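PDB 6KBH: cytochrome P450 monooxygenase from Rhodococcus sp. ECU0066, which probably acts as a self-sufficient monooxygenase, carrying heme, FMN and a [2Fe-2S] cluster in one chain for electron transfer to the heme that activates oxygen. Local coordinates for residues R166-T170 with W443-N448; H301-E307 with F373-R377; R412-H416 with R447-R451. All coordinates share one frame. Numbering follows the deposited sequence.

How the interactions relate
Interactions 1 and 3 are neighbours, with centres 8 Å apart. Both are partly buried, and they share R447 and N448. Interaction 1 packs 443-448, which holds a type I turn, on the loop after helix 153-164. Interaction 3 packs the overlapping 447-451 on the end of helix 396-413. W443 edge contacts dominate interaction 1; a salt bridge and proline packing mark interaction 3. H416 connects the two, since its NE2 lies 2.4 Å from D444 O. Interaction 2 is a surface contact between a helix and a loop, apolar and aromatic, with an ion pair at one end. It meets interaction 3 where W305 NE1 lies 2.8 Å from P415 O, a probable hydrogen bond.

Interaction 1. Residues R166-T170 with W443-N448; sequences RFIDT and WDPARN
Segment 166-170 is a loop with mostly helix-like backbone angles but no regular helix. Segment 443-448 starts extended at W443 (phi/psi -162/167). It then folds into a type I beta turn from P445 to N448, closed by N448 N to P445 O at 3.3 Å. The backbones come closest at D169 and P445, with CA atoms 5.2 Å apart.

F167, at chi1 p, packs its ring on V173 and M179. Its carbonyl O meets the edge of the W443 indole at CH2, 3.0 Å away. The two side chains touch lightly, F167 CD1 to W443 CH2 at 4.4 Å.

I168 points its CA-CB bond away from the turn. Its carbonyl O receives a weak hydrogen bond from W443 NE1 (3.1 Å, 125°) and lies 2.9 Å from W443 CZ2. With W443 at chi1 p and chi2 93°, these successive carbonyls face the C-H edge near the ring plane, beside the N-H: polar backbone meets polarised ring edge. The I168 side chain, chi1 t, brings CD1 to 4.0 Å from N448 OD1.

D169 offers its carbonyl O to P445 CB at 3.4 Å. T170 follows at chi1 p, with OG1 3.5 Å from W443 CH2. The hydroxyl is hydrogen-bonded to H172 O. T170 C also packs on P445 CG at 3.8 Å.

This is loop-to-loop packing around one tryptophan edge, away from the cofactor sites. Backbone bonding between W443 and G171 continues it toward strand 172-174, whose V173 touches both F167 and W443. M179 lies on helix 175-180, while D169 and P445 rest on R451 of helix 449-452.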
ATOM      1  N   ARG A 166      10.402  15.886  24.593  1.00122.95           N
ATOM      2  CA  ARG A 166      11.144  17.073  25.006  1.00120.50           C
ATOM      3  C   ARG A 166      10.239  18.297  25.038  1.00121.35           C
ATOM      4  O   ARG A 166      10.370  19.152  25.921  1.00125.42           O
ATOM      5  CB  ARG A 166      12.326  17.309  24.068  1.00115.50           C
ATOM      6  CG  ARG A 166      13.181  16.083  23.846  1.00120.77           C
ATOM      7  CD  ARG A 166      14.444  16.423  23.084  1.00122.43           C
ATOM      8  NE  ARG A 166      15.154  15.218  22.668  1.00119.50           N
ATOM      9  CZ  ARG A 166      16.364  15.212  22.123  1.00119.65           C
ATOM     10  NH1 ARG A 166      17.011  16.354  21.924  1.00122.42           N
ATOM     11  NH2 ARG A 166      16.929  14.064  21.778  1.00117.42           N
ATOM     12  N   PHE A 167       9.312  18.389  24.085  1.00119.69           N
ATOM     13  CA  PHE A 167       8.416  19.530  23.959  1.00122.19           C
ATOM     14  C   PHE A 167       6.974  19.178  24.314  1.00123.81           C
ATOM     15  O   PHE A 167       6.056  19.932  23.979  1.00124.78           O
ATOM     16  CB  PHE A 167       8.523  20.112  22.544  1.00124.08           C
ATOM     17  CG  PHE A 167       8.271  19.114  21.432  1.00121.22           C
ATOM     18  CD1 PHE A 167       7.082  18.405  21.346  1.00120.63           C
ATOM     19  CD2 PHE A 167       9.242  18.886  20.471  1.00118.49           C
ATOM     20  CE1 PHE A 167       6.867  17.493  20.322  1.00113.21           C
ATOM     21  CE2 PHE A 167       9.036  17.977  19.448  1.00112.77           C
ATOM     22  CZ  PHE A 167       7.850  17.284  19.370  1.00108.04           C
ATOM     23  N   ILE A 168       6.765  18.057  25.010  1.00123.78           N
ATOM     24  CA  ILE A 168       5.417  17.550  25.265  1.00124.25           C
ATOM     25  C   ILE A 168       4.629  18.479  26.181  1.00125.65           C
ATOM     26  O   ILE A 168       3.405  18.607  26.046  1.00125.67           O
ATOM     27  CB  ILE A 168       5.509  16.135  25.861  1.00125.01           C
ATOM     28  CG1 ILE A 168       4.165  15.680  26.429  1.00126.42           C
ATOM     29  CG2 ILE A 168       6.503  16.115  26.986  1.00122.66           C
ATOM     30  CD1 ILE A 168       3.133  15.440  25.398  1.00120.60           C
ATOM     31  N   ASP A 169       5.298  19.134  27.123  1.00121.95           N
ATOM     32  CA  ASP A 169       4.620  19.877  28.172  1.00122.54           C
ATOM     33  C   ASP A 169       4.545  21.373  27.898  1.00127.82           C
ATOM     34  O   ASP A 169       4.011  22.113  28.730  1.00129.32           O
ATOM     35  CB  ASP A 169       5.314  19.623  29.512  1.00118.64           C
ATOM     36  CG  ASP A 169       5.142  18.194  29.992  1.00118.95           C
ATOM     37  OD1 ASP A 169       4.058  17.618  29.762  1.00118.47           O
ATOM     38  OD2 ASP A 169       6.089  17.642  30.591  1.00119.32           O
ATOM     39  N   THR A 170       5.054  21.835  26.755  1.00126.60           N
ATOM     40  CA  THR A 170       5.082  23.268  26.479  1.00123.13           C
ATOM     41  C   THR A 170       3.739  23.798  25.991  1.00124.94           C
ATOM     42  O   THR A 170       3.422  24.970  26.222  1.00123.62           O
ATOM     43  CB  THR A 170       6.160  23.586  25.441  1.00122.24           C
ATOM     44  OG1 THR A 170       5.793  23.014  24.180  1.00122.90           O
ATOM     45  CG2 THR A 170       7.504  23.020  25.876  1.00115.70           C
ATOM     46  N   TRP A 443      -1.305  23.398  21.993  1.00113.18           N
ATOM     47  CA  TRP A 443      -2.178  22.435  22.654  1.00120.03           C
ATOM     48  C   TRP A 443      -2.223  22.773  24.137  1.00122.64           C
ATOM     49  O   TRP A 443      -1.426  23.570  24.637  1.00123.05           O
ATOM     50  CB  TRP A 443      -1.721  20.987  22.431  1.00114.33           C
ATOM     51  CG  TRP A 443      -0.492  20.603  23.190  1.00118.54           C
ATOM     52  CD1 TRP A 443      -0.430  20.014  24.420  1.00118.99           C
ATOM     53  CD2 TRP A 443       0.859  20.775  22.760  1.00121.70           C
ATOM     54  NE1 TRP A 443       0.880  19.813  24.784  1.00119.04           N
ATOM     55  CE2 TRP A 443       1.690  20.271  23.778  1.00119.70           C
ATOM     56  CE3 TRP A 443       1.447  21.311  21.613  1.00118.49           C
ATOM     57  CZ2 TRP A 443       3.076  20.292  23.680  1.00119.88           C
ATOM     58  CZ3 TRP A 443       2.816  21.328  21.521  1.00115.54           C
ATOM     59  CH2 TRP A 443       3.619  20.822  22.545  1.00117.34           C
ATOM     60  N   ASP A 444      -3.176  22.155  24.834  1.00125.37           N
ATOM     61  CA  ASP A 444      -3.332  22.357  26.269  1.00128.73           C
ATOM     62  C   ASP A 444      -2.495  21.321  27.010  1.00128.78           C
ATOM     63  O   ASP A 444      -2.859  20.135  27.010  1.00123.44           O
ATOM     64  CB  ASP A 444      -4.798  22.248  26.668  1.00125.61           C
ATOM     65  CG  ASP A 444      -5.058  22.724  28.085  1.00128.09           C
ATOM     66  OD1 ASP A 444      -4.084  22.994  28.820  1.00127.88           O
ATOM     67  OD2 ASP A 444      -6.243  22.832  28.464  1.00122.54           O
ATOM     68  N   PRO A 445      -1.395  21.709  27.660  1.00127.55           N
ATOM     69  CA  PRO A 445      -0.505  20.693  28.252  1.00125.13           C
ATOM     70  C   PRO A 445      -1.139  19.899  29.380  1.00127.95           C
ATOM     71  O   PRO A 445      -0.959  18.678  29.438  1.00126.30           O
ATOM     72  CB  PRO A 445       0.693  21.520  28.744  1.00125.83           C
ATOM     73  CG  PRO A 445       0.612  22.812  27.989  1.00119.96           C
ATOM     74  CD  PRO A 445      -0.847  23.068  27.799  1.00123.10           C
ATOM     75  N   ALA A 446      -1.858  20.552  30.298  1.00130.83           N
ATOM     76  CA  ALA A 446      -2.463  19.817  31.405  1.00126.09           C
ATOM     77  C   ALA A 446      -3.405  18.730  30.904  1.00128.10           C
ATOM     78  O   ALA A 446      -3.547  17.683  31.547  1.00131.18           O
ATOM     79  CB  ALA A 446      -3.206  20.775  32.335  1.00125.90           C
ATOM     80  N   ARG A 447      -4.024  18.954  29.749  1.00126.64           N
ATOM     81  CA  ARG A 447      -5.099  18.133  29.214  1.00127.23           C
ATOM     82  C   ARG A 447      -4.609  16.934  28.405  1.00130.66           C
ATOM     83  O   ARG A 447      -5.437  16.203  27.851  1.00130.85           O
ATOM     84  CB  ARG A 447      -6.012  19.014  28.354  1.00123.58           C
ATOM     85  CG  ARG A 447      -7.321  18.399  27.909  1.00115.31           C
ATOM     86  CD  ARG A 447      -8.184  19.466  27.300  1.00123.02           C
ATOM     87  NE  ARG A 447      -8.715  20.330  28.344  1.00125.41           N
ATOM     88  CZ  ARG A 447      -9.994  20.362  28.696  1.00127.82           C
ATOM     89  NH1 ARG A 447     -10.871  19.591  28.069  1.00122.67           N
ATOM     90  NH2 ARG A 447     -10.400  21.174  29.662  1.00129.67           N
ATOM     91  N   ASN A 448      -3.298  16.713  28.315  1.00132.10           N
ATOM     92  CA  ASN A 448      -2.809  15.526  27.634  1.00130.32           C
ATOM     93  C   ASN A 448      -3.509  14.295  28.205  1.00134.48           C
ATOM     94  O   ASN A 448      -3.504  14.102  29.430  1.00136.03           O
ATOM     95  CB  ASN A 448      -1.293  15.355  27.794  1.00130.97           C
ATOM     96  CG  ASN A 448      -0.500  16.579  27.375  1.00126.30           C
ATOM     97  OD1 ASN A 448       0.475  16.950  28.030  1.00123.89           O
ATOM     98  ND2 ASN A 448      -0.901  17.202  26.279  1.00122.03           N
TER

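Interaction 2. Residues H301-E307 with F373-R377; sequences HRDVWEE and FDIRR
F373, at chi1 t, packs its side chain on V304 and H301. Its CE2 is 3.5 Å from V304 CG1, and its CD2 is 3.5 Å from H301 ND1. F373 CB sits over the face of the H301 ring, 4.3 Å from the centroid, as a CH-pi contact. The two rings are oblique, with planes at 46° and centroids 5.3 Å apart.

H301 is the N-cap residue of helix 302-310. H301, V304 and E307 all point toward the loop, one helical turn apart. The CA pairs are H301-F373 at 8.3 Å and V304-I375 at 8.1 Å. V304 (chi1 p) puts CG2 3.4 Å from I375 CD1; I375 is also p. Further along the helix, R376 NH1 donates to E307 OE2 at 3.1 Å, a hydrogen bond within a salt bridge.

The loop is shaped by a type I beta turn, D374 to R377, with R377 N to D374 O at 3.0 Å. R377 faces elsewhere and forms a salt bridge with E321 of helix 315-325. E321 and R324 fit the ExxR motif of the P450 K helix, and R377 fits the third member of the E-R-R triad. The contact packs the loop that carries this arginine against the helix corresponding to the J helix, as in the cytochrome P450 fold.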
ATOM      1  N   HIS A 301      -8.124  20.500   8.054  1.00104.95           N
ATOM      2  CA  HIS A 301      -9.422  19.840   8.196  1.00 95.81           C
ATOM      3  C   HIS A 301      -9.375  19.091   9.523  1.00101.54           C
ATOM      4  O   HIS A 301      -8.932  17.947   9.588  1.00108.19           O
ATOM      5  CB  HIS A 301      -9.706  18.879   7.043  1.00 91.39           C
ATOM      6  CG  HIS A 301      -9.355  19.406   5.686  1.00 94.34           C
ATOM      7  ND1 HIS A 301      -8.065  19.418   5.200  1.00 86.40           N
ATOM      8  CD2 HIS A 301     -10.135  19.894   4.692  1.00 84.23           C
ATOM      9  CE1 HIS A 301      -8.063  19.912   3.974  1.00 84.37           C
ATOM     10  NE2 HIS A 301      -9.307  20.208   3.643  1.00 87.09           N
ATOM     11  N   ARG A 302      -9.831  19.729  10.600  1.00107.19           N
ATOM     12  CA  ARG A 302      -9.637  19.098  11.900  1.00109.56           C
ATOM     13  C   ARG A 302     -10.637  17.979  12.180  1.00106.39           C
ATOM     14  O   ARG A 302     -10.383  17.154  13.066  1.00104.61           O
ATOM     15  CB  ARG A 302      -9.693  20.127  13.030  1.00106.54           C
ATOM     16  CG  ARG A 302      -8.896  19.661  14.241  1.00108.14           C
ATOM     17  CD  ARG A 302      -9.239  20.396  15.516  1.00103.20           C
ATOM     18  NE  ARG A 302      -8.806  19.628  16.680  1.00115.17           N
ATOM     19  CZ  ARG A 302      -7.637  19.796  17.288  1.00116.87           C
ATOM     20  NH1 ARG A 302      -6.785  20.695  16.826  1.00112.55           N
ATOM     21  NH2 ARG A 302      -7.314  19.061  18.343  1.00112.48           N
ATOM     22  N   ASP A 303     -11.760  17.925  11.460  1.00105.24           N
ATOM     23  CA  ASP A 303     -12.684  16.809  11.644  1.00102.41           C
ATOM     24  C   ASP A 303     -12.019  15.491  11.270  1.00107.65           C
ATOM     25  O   ASP A 303     -12.090  14.510  12.020  1.00106.05           O
ATOM     26  CB  ASP A 303     -13.954  17.026  10.821  1.00101.64           C
ATOM     27  CG  ASP A 303     -13.660  17.401   9.383  1.00113.46           C
ATOM     28  OD1 ASP A 303     -12.573  17.960   9.123  1.00111.05           O
ATOM     29  OD2 ASP A 303     -14.514  17.131   8.512  1.00112.70           O
ATOM     30  N   VAL A 304     -11.351  15.456  10.116  1.00105.95           N
ATOM     31  CA  VAL A 304     -10.634  14.250   9.721  1.00102.53           C
ATOM     32  C   VAL A 304      -9.426  14.029  10.624  1.00 98.37           C
ATOM     33  O   VAL A 304      -9.001  12.887  10.837  1.00116.71           O
ATOM     34  CB  VAL A 304     -10.250  14.326   8.230  1.00 97.24           C
ATOM     35  CG1 VAL A 304      -9.392  15.519   7.961  1.00104.75           C
ATOM     36  CG2 VAL A 304      -9.525  13.093   7.803  1.00 97.02           C
ATOM     37  N   TRP A 305      -8.861  15.102  11.181  1.00 95.61           N
ATOM     38  CA  TRP A 305      -7.845  14.940  12.215  1.00101.17           C
ATOM     39  C   TRP A 305      -8.398  14.160  13.400  1.00102.23           C
ATOM     40  O   TRP A 305      -7.800  13.173  13.845  1.00102.79           O
ATOM     41  CB  TRP A 305      -7.332  16.308  12.667  1.00 98.38           C
ATOM     42  CG  TRP A 305      -6.755  16.309  14.052  1.00 94.29           C
ATOM     43  CD1 TRP A 305      -7.401  16.646  15.208  1.00 99.52           C
ATOM     44  CD2 TRP A 305      -5.415  15.973  14.425  1.00 88.13           C
ATOM     45  NE1 TRP A 305      -6.545  16.533  16.277  1.00 97.68           N
ATOM     46  CE2 TRP A 305      -5.320  16.124  15.823  1.00 91.77           C
ATOM     47  CE3 TRP A 305      -4.285  15.558  13.713  1.00 86.13           C
ATOM     48  CZ2 TRP A 305      -4.143  15.874  16.521  1.00 93.99           C
ATOM     49  CZ3 TRP A 305      -3.116  15.312  14.410  1.00 83.31           C
ATOM     50  CH2 TRP A 305      -3.054  15.469  15.799  1.00 94.45           C
ATOM     51  N   GLU A 306      -9.550  14.590  13.920  1.00103.38           N
ATOM     52  CA  GLU A 306     -10.139  13.926  15.078  1.00106.62           C
ATOM     53  C   GLU A 306     -10.571  12.501  14.755  1.00104.61           C
ATOM     54  O   GLU A 306     -10.625  11.651  15.652  1.00 91.66           O
ATOM     55  CB  GLU A 306     -11.329  14.736  15.590  1.00103.17           C
ATOM     56  CG  GLU A 306     -10.965  15.825  16.582  1.00105.99           C
ATOM     57  CD  GLU A 306     -12.057  16.866  16.718  1.00113.73           C
ATOM     58  OE1 GLU A 306     -13.242  16.502  16.548  1.00116.41           O
ATOM     59  OE2 GLU A 306     -11.736  18.043  16.984  1.00106.23           O
ATOM     60  N   GLU A 307     -10.889  12.224  13.489  1.00100.75           N
ATOM     61  CA  GLU A 307     -11.209  10.859  13.089  1.00100.48           C
ATOM     62  C   GLU A 307     -10.014   9.938  13.302  1.00105.20           C
ATOM     63  O   GLU A 307     -10.151   8.841  13.857  1.00102.59           O
ATOM     64  CB  GLU A 307     -11.661  10.829  11.631  1.00 93.86           C
ATOM     65  CG  GLU A 307     -13.154  11.007  11.449  1.00103.38           C
ATOM     66  CD  GLU A 307     -13.601  10.723  10.031  1.00112.19           C
ATOM     67  OE1 GLU A 307     -12.744  10.738   9.123  1.00119.04           O
ATOM     68  OE2 GLU A 307     -14.809  10.482   9.821  1.00115.05           O
ATOM     69  N   PHE A 373      -9.730  16.234   0.335  1.00 78.36           N
ATOM     70  CA  PHE A 373      -8.802  15.466   1.153  1.00 82.80           C
ATOM     71  C   PHE A 373      -9.608  14.330   1.779  1.00 89.65           C
ATOM     72  O   PHE A 373     -10.358  14.537   2.736  1.00 86.57           O
ATOM     73  CB  PHE A 373      -8.145  16.385   2.179  1.00 70.73           C
ATOM     74  CG  PHE A 373      -7.383  15.676   3.254  1.00 83.42           C
ATOM     75  CD1 PHE A 373      -6.463  14.687   2.945  1.00 84.12           C
ATOM     76  CD2 PHE A 373      -7.558  16.033   4.579  1.00 79.54           C
ATOM     77  CE1 PHE A 373      -5.754  14.053   3.943  1.00 85.28           C
ATOM     78  CE2 PHE A 373      -6.852  15.406   5.577  1.00 85.17           C
ATOM     79  CZ  PHE A 373      -5.949  14.414   5.261  1.00 87.17           C
ATOM     80  N   ASP A 374      -9.469  13.130   1.213  1.00 89.53           N
ATOM     81  CA  ASP A 374     -10.331  11.984   1.521  1.00 92.14           C
ATOM     82  C   ASP A 374      -9.452  10.793   1.889  1.00 89.37           C
ATOM     83  O   ASP A 374      -8.963  10.087   1.005  1.00 91.38           O
ATOM     84  CB  ASP A 374     -11.226  11.656   0.326  1.00 82.45           C
ATOM     85  CG  ASP A 374     -12.091  10.424   0.553  1.00 90.68           C
ATOM     86  OD1 ASP A 374     -12.138   9.898   1.687  1.00 91.14           O
ATOM     87  OD2 ASP A 374     -12.720   9.968  -0.423  1.00 90.57           O
ATOM     88  N   ILE A 375      -9.265  10.546   3.186  1.00 82.97           N
ATOM     89  CA  ILE A 375      -8.247   9.564   3.564  1.00 85.65           C
ATOM     90  C   ILE A 375      -8.726   8.131   3.325  1.00 87.40           C
ATOM     91  O   ILE A 375      -7.907   7.231   3.117  1.00 89.32           O
ATOM     92  CB  ILE A 375      -7.784   9.797   5.013  1.00 87.41           C
ATOM     93  CG1 ILE A 375      -8.811   9.307   6.021  1.00 87.42           C
ATOM     94  CG2 ILE A 375      -7.498  11.263   5.252  1.00 81.74           C
ATOM     95  CD1 ILE A 375      -8.557   9.874   7.364  1.00 91.90           C
ATOM     96  N   ARG A 376     -10.040   7.885   3.345  1.00 82.22           N
ATOM     97  CA  ARG A 376     -10.540   6.565   2.970  1.00 89.98           C
ATOM     98  C   ARG A 376     -10.637   6.368   1.465  1.00 85.07           C
ATOM     99  O   ARG A 376     -11.168   5.341   1.031  1.00 98.54           O
ATOM    100  CB  ARG A 376     -11.896   6.252   3.625  1.00 84.60           C
ATOM    101  CG  ARG A 376     -11.834   6.142   5.139  1.00 90.27           C
ATOM    102  CD  ARG A 376     -13.141   6.566   5.776  1.00100.92           C
ATOM    103  NE  ARG A 376     -13.188   6.298   7.213  1.00110.94           N
ATOM    104  CZ  ARG A 376     -13.617   7.179   8.109  1.00115.27           C
ATOM    105  NH1 ARG A 376     -14.035   8.365   7.701  1.00114.49           N
ATOM    106  NH2 ARG A 376     -13.646   6.879   9.403  1.00116.72           N
ATOM    107  N   ARG A 377     -10.164   7.323   0.669  1.00 86.54           N
ATOM    108  CA  ARG A 377     -10.144   7.182  -0.785  1.00 85.98           C
ATOM    109  C   ARG A 377      -9.548   5.841  -1.181  1.00 80.92           C
ATOM    110  O   ARG A 377      -8.422   5.512  -0.791  1.00 92.14           O
ATOM    111  CB  ARG A 377      -9.341   8.329  -1.415  1.00 80.54           C
ATOM    112  CG  ARG A 377      -9.218   8.304  -2.941  1.00 74.85           C
ATOM    113  CD  ARG A 377      -8.278   9.408  -3.443  1.00 85.17           C
ATOM    114  NE  ARG A 377      -8.809  10.748  -3.192  1.00 74.34           N
ATOM    115  CZ  ARG A 377      -9.574  11.419  -4.046  1.00 77.17           C
ATOM    116  NH1 ARG A 377      -9.892  10.884  -5.217  1.00 84.15           N
ATOM    117  NH2 ARG A 377     -10.023  12.627  -3.732  1.00 83.97           N
TER

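Interaction 3. Residues R412-H416 with R447-R451; sequences RRLPH and RNPER
R412 and R413 end helix 396-413, and L414-H416 continue as loop. On the other side, N448 (phi/psi -52/126) leads into a weakly bonded helix beginning near P449. The nearest CA pairs are R413-E450 at 5.9 Å and L414-N448 at 6.2 Å.

R413 uses chi1 m, chi2 t and chi3 p. The last of these bends the guanidinium so that its edge meets E450. E450 is extended at chi1 and chi2, both t. Its OE1 takes weak hydrogen bonds from R413 NE (2.6 Å, 130°) and R413 NH2 (2.9 Å, 121°), both within one salt bridge. R413 NH1 has a second acidic partner, E409, on its own helix.

L414 (chi1 m, chi2 t) sets CD2 3.6 Å from N448 ND2. R413 O meets P449 CD at 3.3 Å. P415 CD and P449 CD pack at 4.1 Å.

H416 is at chi1 p and points toward the turn. The backbone C of R447 lies over one face of its imidazole, and R447 CB is 4.1 Å from H416 CD2. N448, at chi1 m, approaches the ring edge, with ND2 2.9 Å from H416 CE1. H416 NE2 is hydrogen-bonded to D444 O.

The contact joins the end of the P450 L helix, the helix that follows the heme-ligating cysteine loop, to the short helix 449-452. It combines a charged pair with proline and imidazole packing. R413 is shared between E450 and E409, so its charge bridges two helices.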
ATOM      1  N   ARG A 412      -2.107  10.042  19.066  1.00109.08           N
ATOM      2  CA  ARG A 412      -2.332   9.410  20.361  1.00111.58           C
ATOM      3  C   ARG A 412      -2.197  10.423  21.488  1.00109.55           C
ATOM      4  O   ARG A 412      -3.150  10.680  22.232  1.00116.93           O
ATOM      5  CB  ARG A 412      -1.347   8.259  20.563  1.00113.29           C
ATOM      6  CG  ARG A 412      -1.650   7.019  19.750  1.00112.64           C
ATOM      7  CD  ARG A 412      -2.551   6.062  20.496  1.00117.17           C
ATOM      8  NE  ARG A 412      -2.600   4.765  19.830  1.00117.86           N
ATOM      9  CZ  ARG A 412      -1.609   3.878  19.850  1.00120.67           C
ATOM     10  NH1 ARG A 412      -0.487   4.142  20.507  1.00122.40           N
ATOM     11  NH2 ARG A 412      -1.741   2.723  19.212  1.00111.39           N
ATOM     12  N   ARG A 413      -1.015  11.025  21.613  1.00104.78           N
ATOM     13  CA  ARG A 413      -0.699  11.809  22.798  1.00112.91           C
ATOM     14  C   ARG A 413      -1.333  13.196  22.762  1.00116.52           C
ATOM     15  O   ARG A 413      -1.841  13.669  23.784  1.00123.72           O
ATOM     16  CB  ARG A 413       0.819  11.907  22.960  1.00109.56           C
ATOM     17  CG  ARG A 413       1.472  10.559  23.234  1.00108.13           C
ATOM     18  CD  ARG A 413       2.987  10.595  23.124  1.00106.12           C
ATOM     19  NE  ARG A 413       3.617  11.356  24.196  1.00114.05           N
ATOM     20  CZ  ARG A 413       4.928  11.389  24.413  1.00114.65           C
ATOM     21  NH1 ARG A 413       5.751  10.693  23.641  1.00109.52           N
ATOM     22  NH2 ARG A 413       5.418  12.110  25.412  1.00119.06           N
ATOM     23  N   LEU A 414      -1.325  13.866  21.608  1.00109.43           N
ATOM     24  CA  LEU A 414      -1.779  15.253  21.500  1.00110.74           C
ATOM     25  C   LEU A 414      -2.906  15.406  20.483  1.00109.80           C
ATOM     26  O   LEU A 414      -2.747  16.101  19.472  1.00108.83           O
ATOM     27  CB  LEU A 414      -0.616  16.174  21.135  1.00112.07           C
ATOM     28  CG  LEU A 414       0.741  15.954  21.807  1.00115.61           C
ATOM     29  CD1 LEU A 414       1.676  17.117  21.533  1.00109.77           C
ATOM     30  CD2 LEU A 414       0.548  15.796  23.291  1.00121.00           C
ATOM     31  N   PRO A 415      -4.071  14.794  20.726  1.00108.50           N
ATOM     32  CA  PRO A 415      -5.215  15.047  19.838  1.00109.84           C
ATOM     33  C   PRO A 415      -5.778  16.447  19.982  1.00108.14           C
ATOM     34  O   PRO A 415      -6.428  16.937  19.051  1.00114.13           O
ATOM     35  CB  PRO A 415      -6.246  13.992  20.270  1.00108.14           C
ATOM     36  CG  PRO A 415      -5.505  13.047  21.168  1.00112.15           C
ATOM     37  CD  PRO A 415      -4.439  13.869  21.808  1.00110.33           C
ATOM     38  N   HIS A 416      -5.554  17.101  21.122  1.00107.12           N
ATOM     39  CA  HIS A 416      -5.998  18.464  21.381  1.00114.89           C
ATOM     40  C   HIS A 416      -5.038  19.513  20.821  1.00119.77           C
ATOM     41  O   HIS A 416      -5.075  20.677  21.242  1.00111.79           O
ATOM     42  CB  HIS A 416      -6.188  18.668  22.885  1.00109.84           C
ATOM     43  CG  HIS A 416      -4.918  18.567  23.669  1.00108.52           C
ATOM     44  ND1 HIS A 416      -4.008  17.550  23.483  1.00112.42           N
ATOM     45  CD2 HIS A 416      -4.407  19.354  24.644  1.00116.68           C
ATOM     46  CE1 HIS A 416      -2.988  17.718  24.305  1.00116.93           C
ATOM     47  NE2 HIS A 416      -3.207  18.804  25.023  1.00117.54           N
ATOM     48  N   ARG A 447      -4.024  18.954  29.749  1.00126.64           N
ATOM     49  CA  ARG A 447      -5.099  18.133  29.214  1.00127.23           C
ATOM     50  C   ARG A 447      -4.609  16.934  28.405  1.00130.66           C
ATOM     51  O   ARG A 447      -5.437  16.203  27.851  1.00130.85           O
ATOM     52  CB  ARG A 447      -6.012  19.014  28.354  1.00123.58           C
ATOM     53  CG  ARG A 447      -7.321  18.399  27.909  1.00115.31           C
ATOM     54  CD  ARG A 447      -8.184  19.466  27.300  1.00123.02           C
ATOM     55  NE  ARG A 447      -8.715  20.330  28.344  1.00125.41           N
ATOM     56  CZ  ARG A 447      -9.994  20.362  28.696  1.00127.82           C
ATOM     57  NH1 ARG A 447     -10.871  19.591  28.069  1.00122.67           N
ATOM     58  NH2 ARG A 447     -10.400  21.174  29.662  1.00129.67           N
ATOM     59  N   ASN A 448      -3.298  16.713  28.315  1.00132.10           N
ATOM     60  CA  ASN A 448      -2.809  15.526  27.634  1.00130.32           C
ATOM     61  C   ASN A 448      -3.509  14.295  28.205  1.00134.48           C
ATOM     62  O   ASN A 448      -3.504  14.102  29.430  1.00136.03           O
ATOM     63  CB  ASN A 448      -1.293  15.355  27.794  1.00130.97           C
ATOM     64  CG  ASN A 448      -0.500  16.579  27.375  1.00126.30           C
ATOM     65  OD1 ASN A 448       0.475  16.950  28.030  1.00123.89           O
ATOM     66  ND2 ASN A 448      -0.901  17.202  26.279  1.00122.03           N
ATOM     67  N   PRO A 449      -4.129  13.454  27.373  1.00138.56           N
ATOM     68  CA  PRO A 449      -4.613  12.162  27.883  1.00137.67           C
ATOM     69  C   PRO A 449      -3.498  11.341  28.503  1.00135.12           C
ATOM     70  O   PRO A 449      -3.771  10.417  29.279  1.00136.81           O
ATOM     71  CB  PRO A 449      -5.184  11.476  26.634  1.00138.93           C
ATOM     72  CG  PRO A 449      -5.383  12.573  25.630  1.00132.25           C
ATOM     73  CD  PRO A 449      -4.302  13.571  25.915  1.00132.63           C
ATOM     74  N   GLU A 450      -2.248  11.693  28.200  1.00133.14           N
ATOM     75  CA  GLU A 450      -1.097  10.889  28.581  1.00132.86           C
ATOM     76  C   GLU A 450      -0.858  10.904  30.087  1.00132.27           C
ATOM     77  O   GLU A 450      -0.550   9.862  30.678  1.00136.27           O
ATOM     78  CB  GLU A 450       0.130  11.407  27.835  1.00128.64           C
ATOM     79  CG  GLU A 450       1.426  10.702  28.146  1.00127.24           C
ATOM     80  CD  GLU A 450       2.618  11.563  27.808  1.00120.20           C
ATOM     81  OE1 GLU A 450       2.846  11.813  26.606  1.00119.89           O
ATOM     82  OE2 GLU A 450       3.317  12.000  28.745  1.00125.25           O
ATOM     83  N   ARG A 451      -0.989  12.069  30.731  1.00134.63           N
ATOM     84  CA  ARG A 451      -0.621  12.178  32.138  1.00135.71           C
ATOM     85  C   ARG A 451      -1.616  11.497  33.066  1.00138.96           C
ATOM     86  O   ARG A 451      -1.272  11.209  34.219  1.00135.13           O
ATOM     87  CB  ARG A 451      -0.466  13.643  32.534  1.00135.75           C
ATOM     88  CG  ARG A 451       0.966  14.130  32.484  1.00130.74           C
ATOM     89  CD  ARG A 451       1.098  15.477  33.154  1.00128.19           C
ATOM     90  NE  ARG A 451       1.051  16.565  32.189  1.00132.47           N
ATOM     91  CZ  ARG A 451       0.522  17.757  32.437  1.00125.76           C
ATOM     92  NH1 ARG A 451      -0.017  18.017  33.621  1.00123.57           N
ATOM     93  NH2 ARG A 451       0.535  18.687  31.499  1.00121.16           N
TER